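Local coordinates for protein terminal oxygenase component of carbazole 1,9a-dioxygenase (PDB 3GCF) that probably catalyses the dioxygenation of carbazole as the terminal component of a Rieske non-heme iron oxygenase, using electrons supplied by a ferredoxin, at residues A[222-228]-A[372-378]; A[155-159]-A[286-290]; A[44-49]-A[61-66]. All blocks are in the same frame, centred on the assembly; numbering follows the deposited sequence.

Contact 1. Residues A[222-228]-A[372-378]; sequences DENWPKG and LASERGR
The hairpin loop 222-228 docks on the C-terminal end of helix 364-376, its CA atoms nearest at G228 and L372, 7.3 Å apart. N224 has positive phi and a cis peptide precedes P226; the helix ends at R376, and G377 leaves helical geometry. The ionic part is a network: D222 (chi1 t) takes R376 (chi1 m, chi2 m) on one oxygen, OD2 to NH2 2.7 Å, a salt bridge with a weak, bent hydrogen bond, and K227 on the other, OD1 to NZ 3.1 Å. K227 NZ donates to N224 O at 2.7 Å. This joins the catalytic-domain loop between strands 218-221 and 228-231 to the helix. Aromatic contact follows: the R378 guanidinium lies over the W225 indole (chi1 m), centres 4.5 Å apart and planes at 23°, an off-centre cation-pi stack, while E153 salt-bridges R378. W225 CH2 meets R376 O at 3.4 Å. In van der Waals contact, K227 CD touches R376 CG at 3.6 Å and L372 CD2 approaches G228 N at 3.5 Å.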
# COMPACT_ATOMS: atom_id res chain seq x y z
N ASP A 222 30.27 25.43 -17.98
CA ASP A 222 30.43 25.61 -16.55
C ASP A 222 31.10 26.94 -16.21
O ASP A 222 31.90 27.02 -15.28
CB ASP A 222 31.23 24.43 -16.00
CG ASP A 222 31.39 24.47 -14.50
OD1 ASP A 222 30.52 25.05 -13.82
OD2 ASP A 222 32.39 23.91 -14.00
N GLU A 223 30.76 27.97 -16.96
CA GLU A 223 31.31 29.30 -16.74
C GLU A 223 30.14 30.22 -16.42
O GLU A 223 29.42 30.66 -17.31
CB GLU A 223 32.02 29.79 -18.01
CG GLU A 223 32.80 31.08 -17.82
CD GLU A 223 33.44 31.57 -19.10
OE1 GLU A 223 32.70 31.98 -20.03
OE2 GLU A 223 34.69 31.53 -19.19
N ASN A 224 29.94 30.52 -15.13
CA ASN A 224 28.83 31.36 -14.71
C ASN A 224 27.56 30.52 -14.88
O ASN A 224 27.63 29.29 -14.88
CB ASN A 224 28.73 32.63 -15.58
CG ASN A 224 29.86 33.61 -15.31
OD1 ASN A 224 30.17 34.46 -16.14
ND2 ASN A 224 30.47 33.51 -14.13
N TRP A 225 26.41 31.18 -15.02
CA TRP A 225 25.15 30.46 -15.19
C TRP A 225 24.43 30.94 -16.44
O TRP A 225 24.61 32.08 -16.88
CB TRP A 225 24.26 30.66 -13.97
CG TRP A 225 24.85 30.17 -12.68
CD1 TRP A 225 25.62 30.88 -11.80
CD2 TRP A 225 24.72 28.85 -12.12
NE1 TRP A 225 25.97 30.09 -10.73
CE2 TRP A 225 25.43 28.84 -10.90
CE3 TRP A 225 24.07 27.68 -12.54
CZ2 TRP A 225 25.51 27.70 -10.09
CZ3 TRP A 225 24.15 26.55 -11.73
CH2 TRP A 225 24.87 26.57 -10.52
N PRO A 226 23.57 30.09 -17.03
CA PRO A 226 23.26 28.72 -16.59
C PRO A 226 24.36 27.71 -16.91
O PRO A 226 25.19 27.94 -17.77
CB PRO A 226 21.96 28.42 -17.34
CG PRO A 226 22.17 29.15 -18.63
CD PRO A 226 22.73 30.48 -18.17
N LYS A 227 24.34 26.58 -16.21
CA LYS A 227 25.34 25.54 -16.44
C LYS A 227 24.65 24.29 -16.97
O LYS A 227 23.54 23.95 -16.54
CB LYS A 227 26.08 25.20 -15.15
CG LYS A 227 26.81 26.37 -14.50
CD LYS A 227 27.45 25.92 -13.18
CE LYS A 227 28.11 27.09 -12.44
NZ LYS A 227 29.20 27.74 -13.24
N GLY A 228 25.31 23.61 -17.91
CA GLY A 228 24.73 22.41 -18.46
C GLY A 228 25.63 21.68 -19.44
O GLY A 228 26.79 22.05 -19.64
N LEU A 372 28.68 17.40 -13.40
CA LEU A 372 28.44 18.83 -13.30
C LEU A 372 27.41 19.15 -12.22
O LEU A 372 27.55 20.13 -11.49
CB LEU A 372 27.96 19.36 -14.65
CG LEU A 372 27.63 20.86 -14.69
CD1 LEU A 372 28.91 21.67 -14.59
CD2 LEU A 372 26.88 21.18 -15.98
N ALA A 373 26.37 18.32 -12.12
CA ALA A 373 25.32 18.53 -11.13
C ALA A 373 25.84 18.29 -9.72
O ALA A 373 25.50 19.03 -8.79
CB ALA A 373 24.14 17.61 -11.43
N SER A 374 26.65 17.26 -9.55
CA SER A 374 27.21 16.94 -8.25
C SER A 374 28.11 18.08 -7.78
O SER A 374 28.13 18.41 -6.60
CB SER A 374 28.01 15.64 -8.34
OG SER A 374 28.61 15.31 -7.10
N GLU A 375 28.83 18.69 -8.72
CA GLU A 375 29.74 19.79 -8.39
C GLU A 375 29.08 21.16 -8.32
O GLU A 375 29.55 22.03 -7.58
CB GLU A 375 30.87 19.88 -9.42
CG GLU A 375 31.59 18.58 -9.71
CD GLU A 375 32.62 18.72 -10.83
OE1 GLU A 375 32.32 19.42 -11.83
OE2 GLU A 375 33.71 18.12 -10.72
N ARG A 376 28.00 21.38 -9.07
CA ARG A 376 27.38 22.69 -9.09
C ARG A 376 25.98 22.84 -8.50
O ARG A 376 25.49 23.96 -8.37
CB ARG A 376 27.38 23.23 -10.52
CG ARG A 376 28.74 23.21 -11.19
CD ARG A 376 29.67 24.27 -10.62
NE ARG A 376 31.00 24.15 -11.20
CZ ARG A 376 31.97 25.05 -11.05
NH1 ARG A 376 31.76 26.15 -10.34
NH2 ARG A 376 33.16 24.84 -11.60
N GLY A 377 25.32 21.73 -8.18
CA GLY A 377 23.99 21.85 -7.59
C GLY A 377 24.14 22.76 -6.38
O GLY A 377 24.96 22.49 -5.51
N ARG A 378 23.36 23.84 -6.31
CA ARG A 378 23.49 24.77 -5.19
C ARG A 378 23.17 24.20 -3.82
O ARG A 378 23.77 24.60 -2.83
CB ARG A 378 22.62 26.01 -5.44
CG ARG A 378 23.19 26.98 -6.46
CD ARG A 378 22.14 28.00 -6.80
NE ARG A 378 22.53 28.92 -7.86
CZ ARG A 378 23.22 30.04 -7.67
NH1 ARG A 378 23.60 30.39 -6.45
NH2 ARG A 378 23.49 30.83 -8.70

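Contact 2. Residues A[155-159]-A[286-290]; sequences LPPGF and QYEFY
Loop residues can seal a sheet without pairing with it, as 155-159 does against segment 286-290 of catalytic-domain strand 285-292. L155, extended, directs CD2 to the ring edge of F289, 3.7 Å from CE2. P156 sets its CB 4.1 Å from CE1 at the edge of the Y287 ring and starts a type II beta turn to F159. P157 takes its second position and G158 the third (phi 95°, psi -22°). F159 (chi1 t) closes it with a weak hydrogen bond, N to P156 O 3.3 Å; its CA lies 8.1 Å from that of Y287. Its ring edge meets the face of Y287 (chi1 m) in a T-shaped pair, centroids 4.9 Å apart and planes at 67°. F159 CE2 also reaches F289 CZ at 3.8 Å, completing an aromatic cluster that F140 of strand 138-143 extends. Y287 OH, though 3.3 Å from F159 N, is poorly angled to bond it and pairs with Q305 instead, so the segments cohere through van der Waals and aromatic contact.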
# COMPACT_ATOMS: atom_id res chain seq x y z
N LEU A 155 17.54 28.24 -15.98
CA LEU A 155 16.83 27.91 -17.21
C LEU A 155 17.81 27.77 -18.36
O LEU A 155 18.87 28.39 -18.37
CB LEU A 155 15.82 29.01 -17.55
CG LEU A 155 14.63 29.17 -16.60
CD1 LEU A 155 13.85 30.44 -16.96
CD2 LEU A 155 13.73 27.94 -16.69
N PRO A 156 17.48 26.92 -19.35
CA PRO A 156 18.37 26.74 -20.50
C PRO A 156 18.40 28.04 -21.30
O PRO A 156 17.44 28.81 -21.26
CB PRO A 156 17.68 25.62 -21.29
CG PRO A 156 16.90 24.87 -20.25
CD PRO A 156 16.35 25.98 -19.40
N PRO A 157 19.50 28.31 -22.01
CA PRO A 157 19.53 29.55 -22.78
C PRO A 157 18.40 29.52 -23.81
O PRO A 157 18.08 28.47 -24.36
CB PRO A 157 20.91 29.52 -23.44
CG PRO A 157 21.74 28.73 -22.46
CD PRO A 157 20.80 27.62 -22.06
N GLY A 158 17.80 30.68 -24.07
CA GLY A 158 16.73 30.76 -25.05
C GLY A 158 15.32 30.65 -24.49
O GLY A 158 14.37 31.08 -25.14
N PHE A 159 15.17 30.06 -23.30
CA PHE A 159 13.84 29.91 -22.72
C PHE A 159 13.13 31.25 -22.51
O PHE A 159 11.93 31.38 -22.79
CB PHE A 159 13.94 29.17 -21.38
CG PHE A 159 12.60 28.82 -20.77
CD1 PHE A 159 11.87 29.77 -20.04
CD2 PHE A 159 12.05 27.55 -20.94
CE1 PHE A 159 10.63 29.45 -19.48
CE2 PHE A 159 10.80 27.22 -20.40
CZ PHE A 159 10.09 28.18 -19.66
N GLN A 286 11.52 22.24 -27.64
CA GLN A 286 10.87 21.57 -26.51
C GLN A 286 11.71 21.60 -25.24
O GLN A 286 12.88 21.23 -25.24
CB GLN A 286 10.53 20.11 -26.85
CG GLN A 286 9.74 19.39 -25.75
CD GLN A 286 9.04 18.13 -26.25
OE1 GLN A 286 8.48 18.11 -27.34
NE2 GLN A 286 9.06 17.08 -25.43
N TYR A 287 11.10 22.05 -24.15
CA TYR A 287 11.77 22.12 -22.86
C TYR A 287 11.10 21.13 -21.93
O TYR A 287 9.89 20.89 -22.03
CB TYR A 287 11.65 23.53 -22.27
CG TYR A 287 12.35 24.61 -23.06
CD1 TYR A 287 13.74 24.77 -22.98
CD2 TYR A 287 11.63 25.47 -23.90
CE1 TYR A 287 14.40 25.77 -23.72
CE2 TYR A 287 12.28 26.47 -24.65
CZ TYR A 287 13.66 26.61 -24.55
OH TYR A 287 14.30 27.59 -25.29
N GLU A 288 11.87 20.53 -21.04
CA GLU A 288 11.32 19.58 -20.09
C GLU A 288 11.91 19.80 -18.71
O GLU A 288 13.11 20.05 -18.57
CB GLU A 288 11.59 18.14 -20.54
CG GLU A 288 11.10 17.81 -21.95
CD GLU A 288 10.98 16.32 -22.21
OE1 GLU A 288 11.76 15.54 -21.62
OE2 GLU A 288 10.11 15.93 -23.01
N PHE A 289 11.05 19.73 -17.70
CA PHE A 289 11.46 19.88 -16.31
C PHE A 289 11.04 18.60 -15.60
O PHE A 289 10.05 17.97 -15.99
CB PHE A 289 10.77 21.08 -15.65
CG PHE A 289 11.05 22.40 -16.32
CD1 PHE A 289 10.45 22.73 -17.53
CD2 PHE A 289 11.89 23.33 -15.71
CE1 PHE A 289 10.68 23.97 -18.13
CE2 PHE A 289 12.12 24.58 -16.30
CZ PHE A 289 11.52 24.89 -17.51
N TYR A 290 11.78 18.22 -14.58
CA TYR A 290 11.48 17.00 -13.84
C TYR A 290 11.60 17.34 -12.35
O TYR A 290 12.53 16.90 -11.68
CB TYR A 290 12.47 15.90 -14.23
CG TYR A 290 12.77 15.84 -15.73
CD1 TYR A 290 13.71 16.70 -16.30
CD2 TYR A 290 12.10 14.94 -16.57
CE1 TYR A 290 13.99 16.66 -17.67
CE2 TYR A 290 12.37 14.89 -17.94
CZ TYR A 290 13.32 15.76 -18.49
OH TYR A 290 13.62 15.71 -19.83

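Contact 3. Residues A[44-49]-A[61-66]; sequences LAEGEF and LTRAKG
L44 lays its side chain over the start of the strand segment 61-66, CD2 lying 3.6 Å from T62 CA and 4.0 Å from L61 CB. The backbone then makes a type II beta turn from A45 to E48, with G47 at phi 78°; E48 N bonds A45 O at 2.9 Å, and E48 OE1 accepts from A45 N at 2.9 Å. F49 CA approaches T62 CA to 4.6 Å, its ring face over T62 OG1. This leads into strand 49-54, outermost in the antiparallel Rieske-domain sheet and in a beta hairpin with strand 57-64, whose end turns tightly through K65 and G66, both at positive phi. E46 (chi1 t, chi2 p) bends its carboxylate over that turn, OE2 accepting from K65 N and OE1 from G66 N, each at 2.8 Å. R63 (chi1 t, chi2 t, chi3 m) answers by donating to L44 O from NE at 2.7 Å and NH2 at 3.0 Å, while its NH1 reaches G66 O at 3.0 Å; D41 salt-bridges the same guanidinium. G47 N donates to R63 O at 2.9 Å, and T62 OG1 to E48 O at 2.8 Å.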
# COMPACT_ATOMS: atom_id res chain seq x y z
N LEU A 44 -4.23 29.45 -12.63
CA LEU A 44 -4.64 30.29 -11.51
C LEU A 44 -5.40 31.55 -11.87
O LEU A 44 -4.83 32.51 -12.40
CB LEU A 44 -3.41 30.68 -10.69
CG LEU A 44 -2.65 29.60 -9.93
CD1 LEU A 44 -1.15 29.88 -10.00
CD2 LEU A 44 -3.13 29.57 -8.48
N ALA A 45 -6.69 31.55 -11.57
CA ALA A 45 -7.52 32.73 -11.80
C ALA A 45 -7.54 33.44 -10.45
O ALA A 45 -7.15 32.84 -9.43
CB ALA A 45 -8.92 32.31 -12.21
N GLU A 46 -7.97 34.69 -10.42
CA GLU A 46 -8.02 35.46 -9.18
C GLU A 46 -8.81 34.69 -8.11
O GLU A 46 -9.93 34.26 -8.36
CB GLU A 46 -8.68 36.82 -9.44
CG GLU A 46 -8.79 37.74 -8.23
CD GLU A 46 -7.44 38.15 -7.67
OE1 GLU A 46 -6.48 38.31 -8.47
OE2 GLU A 46 -7.33 38.33 -6.44
N GLY A 47 -8.22 34.52 -6.94
CA GLY A 47 -8.90 33.83 -5.86
C GLY A 47 -8.93 32.31 -5.95
O GLY A 47 -9.47 31.64 -5.07
N GLU A 48 -8.34 31.75 -7.00
CA GLU A 48 -8.32 30.31 -7.18
C GLU A 48 -7.12 29.69 -6.46
O GLU A 48 -6.12 30.36 -6.22
CB GLU A 48 -8.30 29.98 -8.68
CG GLU A 48 -8.01 28.53 -9.03
CD GLU A 48 -8.34 28.20 -10.48
OE1 GLU A 48 -8.26 29.11 -11.33
OE2 GLU A 48 -8.67 27.03 -10.76
N PHE A 49 -7.23 28.41 -6.11
CA PHE A 49 -6.15 27.72 -5.41
C PHE A 49 -5.63 26.50 -6.18
O PHE A 49 -6.39 25.80 -6.84
CB PHE A 49 -6.62 27.24 -4.04
CG PHE A 49 -6.86 28.35 -3.06
CD1 PHE A 49 -5.81 28.90 -2.35
CD2 PHE A 49 -8.15 28.84 -2.84
CE1 PHE A 49 -6.03 29.93 -1.43
CE2 PHE A 49 -8.38 29.86 -1.93
CZ PHE A 49 -7.32 30.41 -1.22
N LEU A 61 -0.70 27.45 -3.91
CA LEU A 61 -0.61 28.59 -4.80
C LEU A 61 -1.97 29.25 -4.97
O LEU A 61 -2.99 28.58 -4.95
CB LEU A 61 -0.11 28.17 -6.19
CG LEU A 61 1.20 27.39 -6.33
CD1 LEU A 61 1.38 26.99 -7.79
CD2 LEU A 61 2.37 28.25 -5.86
N THR A 62 -1.97 30.57 -5.13
CA THR A 62 -3.21 31.30 -5.36
C THR A 62 -2.85 32.61 -6.04
O THR A 62 -1.68 32.99 -6.11
CB THR A 62 -3.95 31.60 -4.04
OG1 THR A 62 -5.22 32.20 -4.34
CG2 THR A 62 -3.15 32.56 -3.17
N ARG A 63 -3.86 33.30 -6.58
CA ARG A 63 -3.62 34.60 -7.20
C ARG A 63 -4.36 35.62 -6.34
O ARG A 63 -5.59 35.54 -6.19
CB ARG A 63 -4.14 34.63 -8.64
CG ARG A 63 -3.79 35.93 -9.38
CD ARG A 63 -4.40 35.97 -10.78
NE ARG A 63 -3.88 34.91 -11.65
CZ ARG A 63 -2.66 34.90 -12.18
NH1 ARG A 63 -1.82 35.90 -11.95
NH2 ARG A 63 -2.27 33.88 -12.94
N ALA A 64 -3.61 36.55 -5.77
CA ALA A 64 -4.18 37.59 -4.92
C ALA A 64 -3.87 38.97 -5.51
O ALA A 64 -2.70 39.35 -5.65
CB ALA A 64 -3.60 37.48 -3.51
N LYS A 65 -4.92 39.71 -5.85
CA LYS A 65 -4.76 41.03 -6.45
C LYS A 65 -3.92 40.93 -7.71
O LYS A 65 -3.06 41.77 -7.96
CB LYS A 65 -4.10 41.99 -5.46
CG LYS A 65 -4.93 42.27 -4.21
CD LYS A 65 -4.12 43.09 -3.21
CE LYS A 65 -4.94 43.40 -1.97
NZ LYS A 65 -4.13 44.13 -0.95
N GLY A 66 -4.17 39.89 -8.51
CA GLY A 66 -3.44 39.71 -9.75
C GLY A 66 -2.08 39.03 -9.66
O GLY A 66 -1.52 38.65 -10.68

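From the N terminus, contact 3 closes first: 44-49 and 61-66 are 12 residues apart, so it locally closes the hairpin of strands 49-54 and 57-64 in the Rieske domain. The other two close far longer spans of chain in the catalytic domain and cross, their segments following one another as 155-159, 222-228, 286-290 and 372-378. Contact 2 ties the loop preceding strand 164-173 to the interior strand 285-292, whereas contact 1 brings the last helix against the loop between the two strands at the far edge of that sheet. They meet where P226 CB rests 3.3 Å from L155 O. Contact 3 stays separate, nearest atoms about 14 Å from contact 2 and about 20 Å from contact 1.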